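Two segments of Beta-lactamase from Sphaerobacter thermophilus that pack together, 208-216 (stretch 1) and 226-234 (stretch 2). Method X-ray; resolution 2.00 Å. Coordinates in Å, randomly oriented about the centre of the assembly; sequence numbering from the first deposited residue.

Stretch 1 (208-216) GEGIRWGSK
Stretch 2 226-234: DVGFITTPA

Three antiparallel pairs close hydrogen-bonded rings between strands 212-216 and 226-232 of this β-lactamase (163° between their N-to-C directions, axes 4.5 Å apart at closest approach): Arg212 N to Thr231 O (2.9 Å) and Thr231 N to Arg212 O (2.8 Å); Gly214 N to Phe229 O (3.2 Å) and Phe229 N to Gly214 O (3.0 Å); Lys216 N to Val227 O (2.8 Å) and Val227 N to Lys216 O (3.0 Å). Trp213-Ile230 and Ser215-Gly228 are the non-hydrogen-bonded pairs between them, with CA atoms 4.3 and 3.9 Å apart. Both backbones are extended, for example Trp213 at phi/psi -150/155 and Ile230 at -130/127; the paired hydrogen bonds mark the register. One side-chain hydrogen bond crosses the strands: Ser215, through OG (chi1 86°, p), donates to Asp226 OD1 (2.7 Å), with Asp226 in the t rotamer (-156°). Both residues are buried, so a short hydroxyl facing a carboxylate satisfies polar atoms there; Asp226 OD2 is bonded elsewhere in the structure.

The two stretches bury 586 Å² between them, both sides summed. On the face carrying Arg212, Lys216, Val227, Phe229 and Thr231, the Phe229 ring reaches across to the neighbouring strand. Its p rotamer (67°, chi2 95°) lays one ring face over Gly214 N and Trp213 C; a CB on Gly214 would lie 3.0 Å from Phe229 CE2, so glycine leaves room for the ring. Arg212 CG approaches Thr231 CB to 4.4 Å before the arginine's end leads away. On the other face, Trp213 (p, 74°) sets CB 3.9 Å from Ile230 CG1 (Ile230 m, t), while its indole leads away. Gly228, at -176/-155, fits closely here: a CB would fall 2.1 Å from Gly214 O and 2.6 Å from Ser215 CB.

Beyond the Arg212-Thr231 pair, Ile211 CA makes a CA-H...O contact with Thr231 O (3.3 Å), and Ile211 CG1 (m, t) packs 4.3 Å from Pro233 CD. A type II turn, Gly208 to Ile211, leads into the strand; Gly210 takes its positive phi (72/10), which favours glycine.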

# COMPACT_ATOMS: atom_id res chain seq x y z
N GLY A 208 -2.89 21.72 5.19
CA GLY A 208 -2.56 22.87 4.37
C GLY A 208 -3.01 22.73 2.93
O GLY A 208 -3.38 21.64 2.48
N GLU A 209 -2.98 23.84 2.21
CA GLU A 209 -3.38 23.88 0.81
C GLU A 209 -2.31 23.24 -0.06
O GLU A 209 -1.11 23.41 0.18
CB GLU A 209 -3.59 25.33 0.37
CG GLU A 209 -4.53 26.11 1.27
CD GLU A 209 -5.98 25.73 1.07
OE1 GLU A 209 -6.79 26.63 0.73
OE2 GLU A 209 -6.33 24.54 1.25
N GLY A 210 -2.74 22.51 -1.09
CA GLY A 210 -1.82 21.88 -2.02
C GLY A 210 -1.06 20.70 -1.42
O GLY A 210 -0.10 20.21 -2.02
N ILE A 211 -1.47 20.27 -0.23
CA ILE A 211 -0.92 19.08 0.40
C ILE A 211 -1.88 17.89 0.27
O ILE A 211 -3.08 18.01 0.55
CB ILE A 211 -0.61 19.33 1.89
CG1 ILE A 211 0.54 20.32 2.01
CG2 ILE A 211 -0.28 18.02 2.61
CD1 ILE A 211 0.49 21.16 3.26
N ARG A 212 -1.34 16.75 -0.19
CA ARG A 212 -2.13 15.52 -0.31
C ARG A 212 -1.29 14.31 0.13
O ARG A 212 -0.05 14.35 0.10
CB ARG A 212 -2.61 15.30 -1.76
CG ARG A 212 -2.40 16.49 -2.69
CD ARG A 212 -2.99 16.25 -4.07
NE ARG A 212 -4.44 16.13 -4.02
CZ ARG A 212 -5.29 17.16 -4.01
NH1 ARG A 212 -6.60 16.95 -3.97
NH2 ARG A 212 -4.82 18.41 -4.05
N TRP A 213 -1.97 13.24 0.52
CA TRP A 213 -1.29 11.98 0.79
C TRP A 213 -2.25 10.83 0.51
O TRP A 213 -3.48 10.99 0.53
CB TRP A 213 -0.76 11.91 2.23
CG TRP A 213 -1.84 11.70 3.27
CD1 TRP A 213 -2.63 12.66 3.85
CD2 TRP A 213 -2.22 10.45 3.85
NE1 TRP A 213 -3.49 12.07 4.75
CE2 TRP A 213 -3.26 10.71 4.77
CE3 TRP A 213 -1.79 9.13 3.67
CZ2 TRP A 213 -3.88 9.70 5.51
CZ3 TRP A 213 -2.40 8.12 4.40
CH2 TRP A 213 -3.43 8.41 5.31
N GLY A 214 -1.69 9.67 0.21
CA GLY A 214 -2.49 8.47 0.01
C GLY A 214 -1.61 7.29 0.35
O GLY A 214 -0.38 7.39 0.28
N SER A 215 -2.22 6.17 0.70
CA SER A 215 -1.43 4.99 0.99
C SER A 215 -2.32 3.76 1.00
O SER A 215 -3.55 3.85 1.04
CB SER A 215 -0.73 5.14 2.34
OG SER A 215 -1.58 4.73 3.41
N LYS A 216 -1.68 2.59 0.93
CA LYS A 216 -2.35 1.34 1.22
C LYS A 216 -1.62 0.72 2.39
O LYS A 216 -0.42 0.42 2.32
CB LYS A 216 -2.33 0.36 0.04
CG LYS A 216 -3.07 -0.96 0.36
CD LYS A 216 -4.58 -0.68 0.50
CE LYS A 216 -5.34 -1.87 1.11
NZ LYS A 216 -5.17 -1.96 2.60
N ASP A 226 2.80 0.04 5.54
CA ASP A 226 2.09 1.12 4.85
C ASP A 226 2.92 1.55 3.63
O ASP A 226 4.14 1.70 3.72
CB ASP A 226 1.81 2.30 5.79
CG ASP A 226 0.62 3.16 5.34
OD1 ASP A 226 -0.10 2.76 4.40
OD2 ASP A 226 0.42 4.25 5.93
N VAL A 227 2.26 1.71 2.49
CA VAL A 227 2.95 2.05 1.25
C VAL A 227 2.22 3.20 0.60
O VAL A 227 1.03 3.10 0.34
CB VAL A 227 2.95 0.86 0.26
CG1 VAL A 227 3.45 1.31 -1.13
CG2 VAL A 227 3.78 -0.31 0.81
N GLY A 228 2.91 4.31 0.35
CA GLY A 228 2.20 5.43 -0.26
C GLY A 228 3.04 6.63 -0.61
O GLY A 228 4.25 6.52 -0.83
N PHE A 229 2.40 7.80 -0.67
CA PHE A 229 3.08 9.00 -1.07
C PHE A 229 2.57 10.19 -0.28
O PHE A 229 1.45 10.20 0.22
CB PHE A 229 2.84 9.26 -2.56
CG PHE A 229 1.42 9.60 -2.88
CD1 PHE A 229 1.01 10.93 -2.95
CD2 PHE A 229 0.48 8.60 -3.06
CE1 PHE A 229 -0.31 11.25 -3.24
CE2 PHE A 229 -0.85 8.91 -3.35
CZ PHE A 229 -1.25 10.23 -3.42
N ILE A 230 3.42 11.21 -0.18
CA ILE A 230 3.01 12.49 0.36
C ILE A 230 3.44 13.59 -0.60
O ILE A 230 4.61 13.68 -0.97
CB ILE A 230 3.60 12.74 1.76
CG1 ILE A 230 3.10 11.67 2.73
CG2 ILE A 230 3.22 14.12 2.25
CD1 ILE A 230 3.90 11.61 3.99
N THR A 231 2.49 14.43 -1.00
CA THR A 231 2.77 15.49 -1.95
C THR A 231 2.52 16.86 -1.32
O THR A 231 1.47 17.09 -0.73
CB THR A 231 1.87 15.36 -3.21
OG1 THR A 231 2.27 14.21 -3.95
CG2 THR A 231 2.00 16.59 -4.10
N THR A 232 3.52 17.74 -1.40
CA THR A 232 3.34 19.15 -1.05
C THR A 232 3.74 19.99 -2.26
O THR A 232 4.27 19.46 -3.24
CB THR A 232 4.20 19.56 0.16
OG1 THR A 232 5.53 19.88 -0.28
CG2 THR A 232 4.26 18.45 1.19
N PRO A 233 3.49 21.31 -2.21
CA PRO A 233 3.90 22.16 -3.33
C PRO A 233 5.41 22.07 -3.62
O PRO A 233 5.85 22.36 -4.73
CB PRO A 233 3.51 23.58 -2.88
CG PRO A 233 3.29 23.47 -1.39
CD PRO A 233 2.81 22.08 -1.14
N ALA A 234 6.18 21.67 -2.62
CA ALA A 234 7.63 21.55 -2.74
C ALA A 234 8.09 20.22 -3.38
O ALA A 234 9.26 20.08 -3.75
CB ALA A 234 8.28 21.72 -1.38